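Local coordinates for deoxyribodipyrimidine photo-lyase (Oryza sativa Japonica Group, PDB 3UMV), which uses light to split cyclobutane pyrimidine dimers in UV-damaged DNA back into two pyrimidines, with FAD as its cofactor, at residues 373-378 with 404-409; 392-397 with 467-472; 367-372 with 417-422. One frame throughout, in Å; residues are numbered along the deposited sequence.

Interaction 1: residues 373-378 with 404-409; sequences THDPLW and LEWTSG. With EDO (1,2-ethanediol), chain F.
Thr373 and Trp406 mark the closest backbone approach, their CA atoms 9.5 Å apart, so the turn into helix 376-388 meets the end of helix 393-405 through side chains alone. His374, Trp378 and Trp406 form an aromatic cluster; the two tryptophans are predicted to pass electrons through tryptophanyl radicals. Trp406 is the first residue to leave the helical conformation; its CG stands opposite the carbonyl carbon (chi1 -58°), and the six-membered ring reaches into the turn. Its edge points at the face of Trp378 in an edge-to-face pair, planes at 68°, with Trp406 CZ3 3.7 Å from Trp378 CG. Trp378 in turn lies against Trp399, the third predicted site, and its NE1 donates to Trp399 O. His374 turns an edge to the Trp406 face, offset toward the rim, with the planes at 64° and His374 CE1 3.4 Å from Trp406 CZ2; its ND1 is bonded to Tyr363 OH. Thr373 CG2 touches Trp406 CZ3 at 3.9 Å, the two side chains crossing at about a right angle. An alanine in place of Trp406 would probably open a gap between His374 and Trp378 and leave the face of Trp378 that the Trp406 edge meets without that partner. The turn is itself well fixed: Asp375 N donates to Thr373 OG1 in an ST turn, and Asp375 caps helix 376-388 while its OD1 is bonded to Tyr398 OH. Trp378 N reaches Asp375 OD2 at 3.0 Å from above the carboxylate plane, and Asp375 CB rests 3.5 Å from Trp406 CH2.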
# COMPACT_ATOMS: atom_id res chain seq x y z
N THR A 373 20.51 -15.81 12.70
CA THR A 373 20.93 -15.18 13.94
C THR A 373 20.83 -16.11 15.15
O THR A 373 20.25 -17.20 15.07
CB THR A 373 20.11 -13.92 14.23
OG1 THR A 373 18.81 -14.29 14.75
CG2 THR A 373 19.95 -13.07 12.97
N HIS A 374 21.38 -15.65 16.27
CA HIS A 374 21.29 -16.35 17.54
C HIS A 374 19.88 -16.32 18.13
O HIS A 374 19.60 -17.02 19.10
CB HIS A 374 22.23 -15.70 18.55
CG HIS A 374 21.80 -14.32 18.96
ND1 HIS A 374 22.00 -13.22 18.17
CD2 HIS A 374 21.13 -13.89 20.06
CE1 HIS A 374 21.50 -12.15 18.77
NE2 HIS A 374 20.98 -12.53 19.92
N ASP A 375 19.01 -15.50 17.56
CA ASP A 375 17.67 -15.25 18.12
C ASP A 375 16.59 -16.03 17.38
O ASP A 375 16.23 -15.69 16.25
CB ASP A 375 17.40 -13.74 18.05
CG ASP A 375 16.04 -13.34 18.64
OD1 ASP A 375 15.85 -12.14 18.94
OD2 ASP A 375 15.16 -14.21 18.81
N PRO A 376 16.05 -17.11 17.99
CA PRO A 376 15.10 -17.94 17.25
C PRO A 376 13.76 -17.24 17.01
O PRO A 376 13.09 -17.58 16.05
CB PRO A 376 14.91 -19.16 18.16
CG PRO A 376 15.23 -18.66 19.51
CD PRO A 376 16.32 -17.65 19.33
N LEU A 377 13.40 -16.31 17.88
CA LEU A 377 12.19 -15.51 17.69
C LEU A 377 12.35 -14.60 16.46
O LEU A 377 11.46 -14.53 15.62
CB LEU A 377 11.87 -14.71 18.94
CG LEU A 377 10.65 -13.79 18.81
CD1 LEU A 377 9.40 -14.58 18.38
CD2 LEU A 377 10.41 -13.05 20.11
N TRP A 378 13.51 -13.96 16.33
CA TRP A 378 13.77 -13.11 15.18
C TRP A 378 13.81 -13.95 13.91
O TRP A 378 13.18 -13.61 12.91
CB TRP A 378 15.07 -12.32 15.34
CG TRP A 378 15.16 -11.27 14.28
CD1 TRP A 378 14.71 -9.98 14.37
CD2 TRP A 378 15.64 -11.43 12.93
NE1 TRP A 378 14.90 -9.32 13.19
CE2 TRP A 378 15.48 -10.18 12.28
CE3 TRP A 378 16.21 -12.50 12.22
CZ2 TRP A 378 15.85 -9.97 10.95
CZ3 TRP A 378 16.59 -12.29 10.90
CH2 TRP A 378 16.41 -11.03 10.28
N LEU A 404 18.22 -2.84 13.78
CA LEU A 404 18.94 -1.70 14.37
C LEU A 404 19.98 -2.17 15.39
O LEU A 404 21.13 -1.68 15.42
CB LEU A 404 17.95 -0.75 15.06
CG LEU A 404 18.59 0.37 15.89
CD1 LEU A 404 19.44 1.27 15.00
CD2 LEU A 404 17.50 1.17 16.60
N GLU A 405 19.60 -3.14 16.21
CA GLU A 405 20.48 -3.60 17.28
C GLU A 405 21.69 -4.40 16.77
O GLU A 405 22.70 -4.48 17.44
CB GLU A 405 19.68 -4.47 18.24
CG GLU A 405 20.34 -4.67 19.59
CD GLU A 405 19.43 -5.38 20.56
OE1 GLU A 405 19.81 -5.50 21.74
OE2 GLU A 405 18.33 -5.81 20.17
N TRP A 406 21.56 -5.00 15.60
CA TRP A 406 22.59 -5.91 15.10
C TRP A 406 23.24 -5.42 13.81
O TRP A 406 23.77 -6.21 13.05
CB TRP A 406 22.00 -7.30 14.84
CG TRP A 406 21.36 -7.92 16.04
CD1 TRP A 406 21.67 -7.69 17.35
CD2 TRP A 406 20.28 -8.86 16.03
NE1 TRP A 406 20.85 -8.45 18.16
CE2 TRP A 406 19.99 -9.17 17.37
CE3 TRP A 406 19.53 -9.46 15.02
CZ2 TRP A 406 18.97 -10.06 17.72
CZ3 TRP A 406 18.53 -10.36 15.37
CH2 TRP A 406 18.26 -10.64 16.70
N THR A 407 23.19 -4.12 13.55
CA THR A 407 23.93 -3.60 12.41
C THR A 407 24.78 -2.41 12.81
O THR A 407 24.62 -1.86 13.91
CB THR A 407 23.02 -3.26 11.21
OG1 THR A 407 22.04 -2.29 11.60
CG2 THR A 407 22.32 -4.51 10.70
N SER A 408 25.70 -2.02 11.94
CA SER A 408 26.71 -1.03 12.28
C SER A 408 26.16 0.37 12.60
O SER A 408 26.76 1.11 13.39
CB SER A 408 27.78 -0.95 11.18
OG SER A 408 27.21 -0.54 9.95
N GLY A 409 25.03 0.73 12.01
CA GLY A 409 24.39 2.01 12.30
C GLY A 409 22.98 2.04 11.77
O GLY A 409 22.58 1.16 10.99
C1 EDO F . 21.76 -3.17 23.43
O1 EDO F . 22.05 -3.95 22.33
C2 EDO F . 20.91 -2.11 23.31
O2 EDO F . 20.57 -1.39 24.43

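Interaction 2: residues 392-397 with 467-472; sequences HGFMRM and KRKFDV. With FAD (flavin-adenine dinucleotide), chain I; URE (urea), chain J.
Phe394, on the segment leading into helix 393-405, reaches across to Lys469 and Phe470. From CB, which sits at the edge of the His392 ring, the side chain runs outward with CG anti to the backbone N (chi1 -177°), bringing the phenyl group between the two partners. On one branch CD2 only grazes Phe470 CE2, and the next atom, Phe394 CE2, packs against Phe470 CE2 at 3.9 Å, close to the plane of the Phe470 ring and at its edge. On the other branch Phe394 CE1 meets Lys469 NZ at 3.4 Å. At the tip, CZ lies 3.7 Å from Lys469 NZ, while Lys469 CD adds a looser touch; the lysine chain bends at chi3 to bring its amine there. Met461 and Cys466 also pack on Phe394. Met395 follows with its chain folded at chi2 and chi3, so that SD comes 3.9 Å from Phe470 CZ. This is a Met-aromatic contact, the sulfur approaching obliquely, 68° off the ring normal. The other side of the same segment serves the cofactor. Gly393, with no side chain, lets its CA come 3.4 Å from FAD O4'. Arg396 is held through NE by Met391 O and through NH2 by a salt bridge to Asp427, which places its NH1 3.1 Å from FAD C4X. Residues 392-397 thus have a largely apolar face packed on the 467-472 segment and a second face lining the FAD-binding pocket of this class II photolyase.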
# COMPACT_ATOMS: atom_id res chain seq x y z
N HIS A 392 3.63 -11.18 10.86
CA HIS A 392 2.66 -10.69 11.81
C HIS A 392 2.99 -9.26 12.25
O HIS A 392 4.15 -8.95 12.56
CB HIS A 392 2.59 -11.61 13.03
CG HIS A 392 1.56 -11.17 14.01
ND1 HIS A 392 0.28 -11.68 14.02
CD2 HIS A 392 1.61 -10.26 15.01
CE1 HIS A 392 -0.42 -11.10 14.98
NE2 HIS A 392 0.37 -10.24 15.60
N GLY A 393 1.97 -8.41 12.29
CA GLY A 393 2.15 -6.99 12.55
C GLY A 393 2.94 -6.67 13.80
O GLY A 393 3.77 -5.75 13.82
N PHE A 394 2.69 -7.41 14.87
CA PHE A 394 3.45 -7.17 16.09
C PHE A 394 4.91 -7.57 15.86
O PHE A 394 5.83 -6.86 16.27
CB PHE A 394 2.87 -7.93 17.28
CG PHE A 394 3.59 -7.65 18.56
CD1 PHE A 394 3.19 -6.59 19.37
CD2 PHE A 394 4.70 -8.39 18.93
CE1 PHE A 394 3.86 -6.31 20.55
CE2 PHE A 394 5.37 -8.11 20.11
CZ PHE A 394 4.96 -7.07 20.91
N MET A 395 5.13 -8.69 15.19
CA MET A 395 6.50 -9.15 14.93
C MET A 395 7.29 -8.18 14.01
O MET A 395 8.51 -8.12 14.12
CB MET A 395 6.56 -10.59 14.39
CG MET A 395 6.24 -11.68 15.44
SD MET A 395 6.96 -11.39 17.06
CE MET A 395 8.70 -11.38 16.66
N ARG A 396 6.62 -7.43 13.14
CA ARG A 396 7.34 -6.45 12.29
C ARG A 396 8.10 -5.41 13.11
O ARG A 396 9.24 -5.03 12.74
CB ARG A 396 6.39 -5.77 11.29
CG ARG A 396 5.81 -6.73 10.27
CD ARG A 396 5.17 -5.98 9.11
NE ARG A 396 4.15 -6.81 8.46
CZ ARG A 396 3.76 -6.66 7.20
NH1 ARG A 396 4.33 -5.74 6.44
NH2 ARG A 396 2.81 -7.45 6.70
N MET A 397 7.51 -4.97 14.22
CA MET A 397 8.16 -4.01 15.12
C MET A 397 9.43 -4.62 15.75
O MET A 397 10.50 -4.01 15.71
CB MET A 397 7.20 -3.55 16.21
CG MET A 397 5.99 -2.82 15.67
SD MET A 397 4.88 -2.25 16.99
CE MET A 397 3.95 -3.73 17.30
N LYS A 467 8.24 -12.74 25.52
CA LYS A 467 7.88 -13.94 26.27
C LYS A 467 6.77 -13.67 27.28
O LYS A 467 5.91 -14.52 27.53
CB LYS A 467 9.09 -14.54 26.98
CG LYS A 467 9.59 -15.84 26.36
CD LYS A 467 10.43 -16.64 27.36
CE LYS A 467 10.87 -17.98 26.78
NZ LYS A 467 9.73 -18.86 26.39
N ARG A 468 6.80 -12.48 27.87
CA ARG A 468 5.79 -12.09 28.85
C ARG A 468 4.42 -11.96 28.21
O ARG A 468 3.40 -12.26 28.84
CB ARG A 468 6.17 -10.78 29.54
CG ARG A 468 7.41 -10.86 30.41
CD ARG A 468 7.60 -9.57 31.20
NE ARG A 468 7.61 -8.40 30.33
CZ ARG A 468 8.72 -7.77 29.93
NH1 ARG A 468 9.91 -8.21 30.33
NH2 ARG A 468 8.64 -6.71 29.15
N LYS A 469 4.39 -11.52 26.95
CA LYS A 469 3.13 -11.17 26.30
C LYS A 469 2.43 -12.34 25.62
O LYS A 469 1.20 -12.41 25.62
CB LYS A 469 3.35 -10.02 25.30
CG LYS A 469 4.06 -8.81 25.90
CD LYS A 469 4.16 -7.65 24.91
CE LYS A 469 2.81 -6.96 24.73
NZ LYS A 469 2.86 -5.86 23.72
N PHE A 470 3.20 -13.25 25.02
CA PHE A 470 2.62 -14.37 24.29
C PHE A 470 3.54 -15.58 24.27
O PHE A 470 4.72 -15.49 24.63
CB PHE A 470 2.24 -13.98 22.86
CG PHE A 470 3.41 -13.57 22.00
CD1 PHE A 470 4.04 -14.49 21.19
CD2 PHE A 470 3.88 -12.26 22.00
CE1 PHE A 470 5.13 -14.12 20.39
CE2 PHE A 470 4.95 -11.88 21.20
CZ PHE A 470 5.58 -12.81 20.40
N ASP A 471 3.01 -16.71 23.81
CA ASP A 471 3.74 -17.98 23.75
C ASP A 471 4.73 -17.97 22.58
O ASP A 471 4.40 -18.42 21.48
CB ASP A 471 2.74 -19.13 23.61
CG ASP A 471 3.37 -20.51 23.77
OD1 ASP A 471 4.61 -20.65 23.71
OD2 ASP A 471 2.61 -21.48 23.94
N VAL A 472 5.93 -17.46 22.84
CA VAL A 472 7.01 -17.37 21.84
C VAL A 472 7.34 -18.71 21.18
O VAL A 472 7.57 -18.77 19.97
CB VAL A 472 8.30 -16.80 22.47
CG1 VAL A 472 9.46 -16.90 21.49
CG2 VAL A 472 8.09 -15.35 22.89
PA FAD I . -4.64 -5.36 10.62
O1A FAD I . -4.20 -5.34 12.05
O2A FAD I . -5.88 -6.16 10.36
O5B FAD I . -4.81 -3.84 10.14
C5B FAD I . -5.78 -3.46 9.18
C4B FAD I . -5.21 -2.37 8.28
O4B FAD I . -4.80 -1.22 9.01
C3B FAD I . -3.95 -2.82 7.56
O3B FAD I . -4.26 -3.56 6.40
C2B FAD I . -3.32 -1.50 7.22
O2B FAD I . -4.00 -0.91 6.14
C1B FAD I . -3.63 -0.68 8.45
N9A FAD I . -2.52 -0.74 9.41
C8A FAD I . -2.37 -1.59 10.47
N7A FAD I . -1.21 -1.28 11.09
C5A FAD I . -0.62 -0.24 10.43
C6A FAD I . 0.56 0.49 10.61
N6A FAD I . 1.36 0.31 11.67
N1A FAD I . 0.87 1.51 9.74
C2A FAD I . 0.02 1.82 8.71
N3A FAD I . -1.14 1.10 8.53
C4A FAD I . -1.45 0.10 9.38
N1 FAD I . 2.08 -2.22 6.25
C2 FAD I . 1.87 -2.36 4.91
O2 FAD I . 0.72 -2.20 4.49
N3 FAD I . 2.92 -2.65 4.05
C4 FAD I . 4.20 -2.82 4.55
O4 FAD I . 5.14 -3.08 3.78
C4X FAD I . 4.41 -2.66 5.91
N5 FAD I . 5.66 -2.82 6.47
C5X FAD I . 5.85 -2.64 7.82
C6 FAD I . 7.13 -2.78 8.37
C7 FAD I . 7.33 -2.60 9.75
C7M FAD I . 8.72 -2.74 10.31
C8 FAD I . 6.24 -2.30 10.56
C8M FAD I . 6.39 -2.10 12.04
C9 FAD I . 4.98 -2.18 10.01
C9A FAD I . 4.78 -2.34 8.65
N10 FAD I . 3.52 -2.22 8.10
C10 FAD I . 3.35 -2.37 6.75
C1' FAD I . 2.30 -1.90 8.96
C2' FAD I . 1.56 -3.16 9.51
O2' FAD I . 2.41 -4.13 10.12
C3' FAD I . 0.70 -3.88 8.46
O3' FAD I . -0.12 -2.95 7.81
C4' FAD I . -0.20 -4.97 9.06
O4' FAD I . 0.60 -5.94 9.72
C5' FAD I . -1.01 -5.60 7.92
O5' FAD I . -1.68 -6.79 8.26
P FAD I . -3.28 -6.77 8.38
O1P FAD I . -3.91 -6.16 7.14
O2P FAD I . -3.78 -8.17 8.65
O3P FAD I . -3.39 -5.86 9.70
C URE J . -0.07 -13.02 9.78
O URE J . 1.14 -13.16 9.64
N1 URE J . -0.68 -13.55 10.82
N2 URE J . -0.78 -12.49 8.82

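Interaction 3: residues 367-372 with 417-422; sequences QLENAK and AIYLND. With FAD (flavin-adenine dinucleotide), chain I.
The Tyr419 ring meets Glu369 at its edge: Glu369 OE2 lies near the ring plane, 3.5 Å from Tyr419 CE2, and the carboxylate is turned 71° against the ring. Glu369 OE2 is also 3.2 Å from Tyr419 OH, a hydroxyl that in addition bonds Lys423 NZ. The other carboxylate oxygen, OE1, is held twice by helix 410-424, through a salt bridge to Lys423 and a hydrogen bond to Tyr424 OH. With CG anti to the backbone N (chi1 179°) and the chain extended, Glu369 crosses Leu420 obliquely, and Leu420 CD2 packs 3.8 Å from Glu369 CB. Helix 365-369 closes directly afterwards in a Schellman motif with Ala371 as the C-prime residue: Lys372 N donates to Gln367 O and Ala371 N to Leu368 O. On another side of helix 410-424 the Asn421 amide faces the cofactor. Asn421 ND2 gives FAD O4 a nearly straight bond of 2.9 Å and also donates to Asp422 OD1, 3.3 Å away in the amide plane, while Asn421 OD1 lies 3.0 Å from FAD N5. Helix 410-424 therefore carries a partly buried contact with helix 365-369 and an experimentally established part of the FAD-binding site.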
# COMPACT_ATOMS: atom_id res chain seq x y z
N GLN A 367 23.08 -12.74 6.12
CA GLN A 367 22.78 -13.51 7.32
C GLN A 367 21.38 -13.22 7.88
O GLN A 367 20.68 -14.14 8.31
CB GLN A 367 23.83 -13.25 8.41
CG GLN A 367 25.17 -13.91 8.12
CD GLN A 367 26.30 -13.37 8.98
OE1 GLN A 367 26.19 -12.30 9.56
NE2 GLN A 367 27.41 -14.12 9.05
N LEU A 368 21.00 -11.95 7.87
CA LEU A 368 19.64 -11.57 8.27
C LEU A 368 18.62 -12.15 7.30
O LEU A 368 17.63 -12.76 7.71
CB LEU A 368 19.52 -10.05 8.33
CG LEU A 368 20.36 -9.36 9.42
CD1 LEU A 368 20.44 -7.85 9.21
CD2 LEU A 368 19.83 -9.70 10.81
N GLU A 369 18.86 -11.96 6.01
CA GLU A 369 17.92 -12.43 5.00
C GLU A 369 17.65 -13.93 5.12
O GLU A 369 16.53 -14.39 4.91
CB GLU A 369 18.42 -12.12 3.61
CG GLU A 369 17.48 -12.63 2.53
CD GLU A 369 17.68 -11.95 1.21
OE1 GLU A 369 16.87 -12.21 0.31
OE2 GLU A 369 18.64 -11.17 1.07
N ASN A 370 18.68 -14.69 5.44
CA ASN A 370 18.55 -16.14 5.54
C ASN A 370 18.23 -16.64 6.94
O ASN A 370 18.26 -17.84 7.19
CB ASN A 370 19.80 -16.82 4.99
CG ASN A 370 19.93 -16.66 3.49
OD1 ASN A 370 20.68 -15.81 2.99
ND2 ASN A 370 19.17 -17.46 2.75
N ALA A 371 17.92 -15.70 7.85
CA ALA A 371 17.49 -16.02 9.20
C ALA A 371 18.53 -16.84 9.98
O ALA A 371 18.20 -17.87 10.58
CB ALA A 371 16.12 -16.72 9.19
N LYS A 372 19.77 -16.36 9.96
CA LYS A 372 20.88 -17.04 10.62
C LYS A 372 21.41 -16.33 11.87
O LYS A 372 22.62 -16.27 12.09
CB LYS A 372 22.02 -17.26 9.62
CG LYS A 372 21.62 -17.98 8.33
CD LYS A 372 21.18 -19.41 8.57
CE LYS A 372 20.94 -20.14 7.24
NZ LYS A 372 20.47 -21.54 7.42
N ALA A 417 16.22 -3.22 6.44
CA ALA A 417 14.80 -3.48 6.75
C ALA A 417 13.92 -3.23 5.53
O ALA A 417 13.03 -4.02 5.21
CB ALA A 417 14.34 -2.62 7.95
N ILE A 418 14.16 -2.10 4.86
CA ILE A 418 13.35 -1.69 3.73
C ILE A 418 13.57 -2.66 2.58
O ILE A 418 12.62 -3.10 1.95
CB ILE A 418 13.68 -0.22 3.29
CG1 ILE A 418 13.13 0.77 4.32
CG2 ILE A 418 13.15 0.10 1.90
CD1 ILE A 418 13.59 2.21 4.08
N TYR A 419 14.82 -3.04 2.34
CA TYR A 419 15.12 -3.99 1.29
C TYR A 419 14.39 -5.32 1.52
O TYR A 419 13.75 -5.84 0.61
CB TYR A 419 16.63 -4.21 1.19
CG TYR A 419 17.03 -5.49 0.49
CD1 TYR A 419 17.05 -5.59 -0.89
CD2 TYR A 419 17.39 -6.61 1.23
CE1 TYR A 419 17.41 -6.78 -1.52
CE2 TYR A 419 17.75 -7.80 0.62
CZ TYR A 419 17.76 -7.88 -0.75
OH TYR A 419 18.12 -9.07 -1.35
N LEU A 420 14.47 -5.85 2.74
CA LEU A 420 13.82 -7.12 3.05
C LEU A 420 12.30 -7.04 2.97
O LEU A 420 11.65 -7.91 2.40
CB LEU A 420 14.25 -7.61 4.43
CG LEU A 420 15.72 -8.04 4.46
CD1 LEU A 420 16.16 -8.38 5.87
CD2 LEU A 420 15.95 -9.21 3.50
N ASN A 421 11.75 -5.99 3.56
CA ASN A 421 10.32 -5.75 3.56
C ASN A 421 9.77 -5.68 2.13
O ASN A 421 8.78 -6.32 1.78
CB ASN A 421 10.04 -4.46 4.34
CG ASN A 421 8.56 -4.14 4.45
OD1 ASN A 421 7.90 -4.54 5.42
ND2 ASN A 421 8.02 -3.43 3.46
N ASP A 422 10.43 -4.89 1.30
CA ASP A 422 10.01 -4.73 -0.09
C ASP A 422 10.22 -5.98 -0.93
O ASP A 422 9.47 -6.24 -1.87
CB ASP A 422 10.73 -3.52 -0.70
CG ASP A 422 10.19 -2.19 -0.18
OD1 ASP A 422 9.32 -2.16 0.73
OD2 ASP A 422 10.60 -1.15 -0.73
PA FAD I . -4.64 -5.36 10.62
O1A FAD I . -4.20 -5.34 12.05
O2A FAD I . -5.88 -6.16 10.36
O5B FAD I . -4.81 -3.84 10.14
C5B FAD I . -5.78 -3.46 9.18
C4B FAD I . -5.21 -2.37 8.28
O4B FAD I . -4.80 -1.22 9.01
C3B FAD I . -3.95 -2.82 7.56
O3B FAD I . -4.26 -3.56 6.40
C2B FAD I . -3.32 -1.50 7.22
O2B FAD I . -4.00 -0.91 6.14
C1B FAD I . -3.63 -0.68 8.45
N9A FAD I . -2.52 -0.74 9.41
C8A FAD I . -2.37 -1.59 10.47
N7A FAD I . -1.21 -1.28 11.09
C5A FAD I . -0.62 -0.24 10.43
C6A FAD I . 0.56 0.49 10.61
N6A FAD I . 1.36 0.31 11.67
N1A FAD I . 0.87 1.51 9.74
C2A FAD I . 0.02 1.82 8.71
N3A FAD I . -1.14 1.10 8.53
C4A FAD I . -1.45 0.10 9.38
N1 FAD I . 2.08 -2.22 6.25
C2 FAD I . 1.87 -2.36 4.91
O2 FAD I . 0.72 -2.20 4.49
N3 FAD I . 2.92 -2.65 4.05
C4 FAD I . 4.20 -2.82 4.55
O4 FAD I . 5.14 -3.08 3.78
C4X FAD I . 4.41 -2.66 5.91
N5 FAD I . 5.66 -2.82 6.47
C5X FAD I . 5.85 -2.64 7.82
C6 FAD I . 7.13 -2.78 8.37
C7 FAD I . 7.33 -2.60 9.75
C7M FAD I . 8.72 -2.74 10.31
C8 FAD I . 6.24 -2.30 10.56
C8M FAD I . 6.39 -2.10 12.04
C9 FAD I . 4.98 -2.18 10.01
C9A FAD I . 4.78 -2.34 8.65
N10 FAD I . 3.52 -2.22 8.10
C10 FAD I . 3.35 -2.37 6.75
C1' FAD I . 2.30 -1.90 8.96
C2' FAD I . 1.56 -3.16 9.51
O2' FAD I . 2.41 -4.13 10.12
C3' FAD I . 0.70 -3.88 8.46
O3' FAD I . -0.12 -2.95 7.81
C4' FAD I . -0.20 -4.97 9.06
O4' FAD I . 0.60 -5.94 9.72
C5' FAD I . -1.01 -5.60 7.92
O5' FAD I . -1.68 -6.79 8.26
P FAD I . -3.28 -6.77 8.38
O1P FAD I . -3.91 -6.16 7.14
O2P FAD I . -3.78 -8.17 8.65
O3P FAD I . -3.39 -5.86 9.70

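The three contacts join helices on one side of the flavin pocket; interactions 2 and 3 reach FAD itself. Interaction 1 is nested inside the loop closed by interaction 3, their centres about 11 Å apart, and the two join where Trp378 CH2 lies 3.3 Å from Leu368 O. Interaction 2 shares helix 393-405 with interaction 1, whose centre is about 16 Å from its own; Leu377 CD1 packs 3.7 Å from Met395 CE. Between interactions 2 and 3, Arg396 NH1 and Asn421 OD1 are 3.9 Å apart. The side chain of Trp378 is about 9 Å from FAD at nearest atoms, consistent with interaction 1 lying on an electron path from Trp406 through Trp378 and Trp399 to the flavin.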